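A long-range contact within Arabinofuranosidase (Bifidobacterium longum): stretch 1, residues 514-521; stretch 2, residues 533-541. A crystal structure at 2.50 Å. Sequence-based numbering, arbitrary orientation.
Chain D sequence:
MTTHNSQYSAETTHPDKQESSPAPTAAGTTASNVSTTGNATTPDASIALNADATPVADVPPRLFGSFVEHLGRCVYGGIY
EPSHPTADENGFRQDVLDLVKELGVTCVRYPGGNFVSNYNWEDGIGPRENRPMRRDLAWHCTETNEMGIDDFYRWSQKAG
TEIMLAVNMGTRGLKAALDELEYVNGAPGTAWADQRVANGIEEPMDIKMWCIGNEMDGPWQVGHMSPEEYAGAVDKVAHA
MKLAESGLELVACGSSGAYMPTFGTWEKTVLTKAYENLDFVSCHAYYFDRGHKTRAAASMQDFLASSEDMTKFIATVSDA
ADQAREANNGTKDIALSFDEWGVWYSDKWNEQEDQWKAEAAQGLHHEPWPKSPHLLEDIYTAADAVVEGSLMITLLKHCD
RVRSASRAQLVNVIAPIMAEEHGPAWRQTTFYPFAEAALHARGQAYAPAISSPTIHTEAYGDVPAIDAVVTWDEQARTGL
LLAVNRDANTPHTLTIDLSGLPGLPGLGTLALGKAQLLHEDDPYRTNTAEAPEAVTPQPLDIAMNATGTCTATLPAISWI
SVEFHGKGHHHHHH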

# COMPACT_ATOMS: atom_id res chain seq x y z
N LYS D 514 -36.83 42.43 -10.11
CA LYS D 514 -36.46 41.89 -11.41
C LYS D 514 -36.97 40.46 -11.56
O LYS D 514 -36.65 39.59 -10.76
CB LYS D 514 -34.94 41.94 -11.61
N ALA D 515 -37.80 40.25 -12.58
CA ALA D 515 -38.33 38.93 -12.89
C ALA D 515 -37.78 38.44 -14.23
O ALA D 515 -37.65 39.22 -15.18
CB ALA D 515 -39.85 38.96 -12.92
N GLN D 516 -37.46 37.15 -14.30
CA GLN D 516 -36.87 36.58 -15.51
C GLN D 516 -37.55 35.28 -15.95
O GLN D 516 -38.14 34.56 -15.14
CB GLN D 516 -35.37 36.34 -15.31
CG GLN D 516 -34.51 37.60 -15.32
CD GLN D 516 -33.02 37.31 -15.33
OE1 GLN D 516 -32.55 36.38 -14.66
NE2 GLN D 516 -32.27 38.10 -16.08
N LEU D 517 -37.44 35.00 -17.24
CA LEU D 517 -37.97 33.79 -17.84
C LEU D 517 -36.93 33.16 -18.77
O LEU D 517 -36.45 33.81 -19.70
CB LEU D 517 -39.26 34.11 -18.62
CG LEU D 517 -39.78 33.14 -19.69
CD1 LEU D 517 -40.54 31.96 -19.08
CD2 LEU D 517 -40.67 33.88 -20.69
N LEU D 518 -36.57 31.91 -18.49
CA LEU D 518 -35.76 31.13 -19.41
C LEU D 518 -36.61 30.09 -20.13
O LEU D 518 -36.91 29.03 -19.58
CB LEU D 518 -34.58 30.46 -18.70
CG LEU D 518 -33.18 31.04 -18.97
CD1 LEU D 518 -32.15 30.29 -18.17
CD2 LEU D 518 -32.83 31.00 -20.46
N HIS D 519 -37.00 30.42 -21.35
CA HIS D 519 -37.78 29.52 -22.19
C HIS D 519 -37.58 29.81 -23.67
O HIS D 519 -37.52 30.97 -24.08
CB HIS D 519 -39.28 29.62 -21.85
CG HIS D 519 -40.16 28.98 -22.87
ND1 HIS D 519 -40.32 27.61 -22.97
CD2 HIS D 519 -40.92 29.52 -23.86
CE1 HIS D 519 -41.15 27.34 -23.97
NE2 HIS D 519 -41.52 28.48 -24.52
N GLU D 520 -37.48 28.75 -24.45
CA GLU D 520 -37.50 28.84 -25.90
C GLU D 520 -38.50 27.84 -26.46
O GLU D 520 -38.63 26.72 -25.94
CB GLU D 520 -36.11 28.59 -26.49
CG GLU D 520 -35.02 29.57 -26.04
CD GLU D 520 -35.29 31.02 -26.44
OE1 GLU D 520 -35.61 31.27 -27.62
OE2 GLU D 520 -35.16 31.91 -25.57
N ASP D 521 -39.23 28.24 -27.50
CA ASP D 521 -40.22 27.37 -28.14
C ASP D 521 -39.58 26.08 -28.64
O ASP D 521 -40.17 25.00 -28.53
CB ASP D 521 -40.93 28.09 -29.29
CG ASP D 521 -42.01 29.05 -28.79
OD1 ASP D 521 -42.70 28.71 -27.81
OD2 ASP D 521 -42.16 30.13 -29.39
N GLU D 533 -25.71 34.82 -27.66
CA GLU D 533 -26.78 35.38 -26.83
C GLU D 533 -28.19 35.11 -27.39
O GLU D 533 -29.12 35.87 -27.13
CB GLU D 533 -26.56 36.88 -26.59
CG GLU D 533 -25.25 37.20 -25.87
CD GLU D 533 -25.31 38.48 -25.04
OE1 GLU D 533 -25.73 39.53 -25.58
OE2 GLU D 533 -24.95 38.42 -23.85
N ALA D 534 -28.32 34.01 -28.13
CA ALA D 534 -29.60 33.61 -28.72
C ALA D 534 -30.62 33.14 -27.67
O ALA D 534 -31.82 33.37 -27.82
CB ALA D 534 -29.39 32.53 -29.77
N VAL D 535 -30.12 32.49 -26.62
CA VAL D 535 -30.97 32.06 -25.50
C VAL D 535 -30.57 32.82 -24.23
O VAL D 535 -29.67 32.40 -23.49
CB VAL D 535 -30.91 30.53 -25.26
CG1 VAL D 535 -31.87 30.12 -24.15
CG2 VAL D 535 -31.21 29.77 -26.54
N THR D 536 -31.23 33.95 -24.01
CA THR D 536 -31.00 34.78 -22.82
C THR D 536 -32.30 34.92 -22.05
O THR D 536 -33.38 34.81 -22.63
CB THR D 536 -30.44 36.17 -23.20
OG1 THR D 536 -31.27 36.77 -24.20
CG2 THR D 536 -29.01 36.06 -23.72
N PRO D 537 -32.22 35.15 -20.72
CA PRO D 537 -33.43 35.35 -19.92
C PRO D 537 -34.22 36.56 -20.38
O PRO D 537 -33.65 37.64 -20.58
CB PRO D 537 -32.88 35.57 -18.50
CG PRO D 537 -31.56 34.91 -18.50
CD PRO D 537 -31.01 35.11 -19.88
N GLN D 538 -35.52 36.37 -20.55
CA GLN D 538 -36.42 37.43 -20.99
C GLN D 538 -37.32 37.88 -19.84
O GLN D 538 -37.61 37.08 -18.95
CB GLN D 538 -37.28 36.95 -22.17
CG GLN D 538 -36.48 36.41 -23.37
CD GLN D 538 -35.48 37.42 -23.93
OE1 GLN D 538 -35.83 38.55 -24.24
NE2 GLN D 538 -34.23 36.99 -24.05
N PRO D 539 -37.73 39.16 -19.83
CA PRO D 539 -38.62 39.66 -18.79
C PRO D 539 -39.91 38.85 -18.68
O PRO D 539 -40.56 38.56 -19.69
CB PRO D 539 -38.93 41.09 -19.25
CG PRO D 539 -37.74 41.49 -20.03
CD PRO D 539 -37.29 40.24 -20.73
N LEU D 540 -40.26 38.46 -17.45
CA LEU D 540 -41.49 37.73 -17.18
C LEU D 540 -42.67 38.68 -17.11
O LEU D 540 -42.53 39.83 -16.67
CB LEU D 540 -41.34 36.94 -15.87
CG LEU D 540 -42.55 36.24 -15.24
CD1 LEU D 540 -43.06 35.09 -16.10
CD2 LEU D 540 -42.21 35.75 -13.84
N ASP D 541 -43.84 38.22 -17.55
CA ASP D 541 -45.07 39.00 -17.46
C ASP D 541 -45.86 38.64 -16.21
O ASP D 541 -46.49 37.57 -16.14
CB ASP D 541 -45.93 38.81 -18.72
O HOH W 1 -33.98 34.29 -26.40

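Stretch 2 runs roughly antiparallel to the strand of stretch 1, and the contact begins beside Glu 520, near the end of stretch 1. Glu 533 stays out of reach. Ala 534 does not touch stretch 1 through its side chain. Its carbonyl is linked to Glu 520 by a water, which donates to Ala 534 O at 2.7 Å and to Glu 520 OE2 at 2.8 Å. The direct gap from Glu 520 OE2 to Ala 534 O is 4.3 Å. Both atoms are acceptors, so a donor between them is what joins them.

Val 535 is buried. Val 535 CG1 lies 3.9 Å from Leu 518 CD2. Glu 520 CG makes the closest approach to Val 535, at Val 535 CG1, 3.7 Å; Glu 520 OE2 also accepts the bond from the water.

Thr 536 points its CB away from stretch 1 and adds little surface to the contact. Its carbonyl is used within its own stretch: Gln 538 NE2 donates to Thr 536 O at 2.7 Å. The Gln 538 side chain is bent back toward Thr 536, with chi1 and chi2 both m.

Pro 537 is one of the most covered residues. Pro 537 CG is 4.2 Å from Leu 518 CG, an apolar contact. Pro 537 CB is 3.6 Å from Gln 516 NE2. Pro 537 CA lies 3.4 Å from Leu 517 O, in a CA-H...O contact. As a proline, it has no amide hydrogen to offer the strand.

Gln 538 makes both direct hydrogen bonds between the stretches. Gln 538 N donates to Leu 517 O at 2.9 Å, with a nearly straight angle of 169°. Leu 517 N donates to Gln 538 O at 2.7 Å, a short bond but more bent, at 131°. Together they make Leu 517 and Gln 538 an antiparallel hydrogen-bonded pair, with CA atoms 5.1 Å apart. Their side chains lie on the same face of the sheet. Gln 538 O also receives a CA-H...O contact from Gln 516 CA at 3.6 Å.

Pro 539 CA is 4.8 Å from Gln 516 CA, but its closest contact is with Ala 515 O, 3.8 Å from Pro 539 CA. Its CB points away from stretch 1, and its ring is exposed. Like Pro 537, it lacks an amide hydrogen, so Gln 538 is flanked by two residues without a backbone N-H.

Leu 540 turns its CB back toward stretch 1. Leu 540 CB packs 3.9 Å from Ala 515 CB and 4.5 Å from Leu 517 CB. Asp 541 makes no contact.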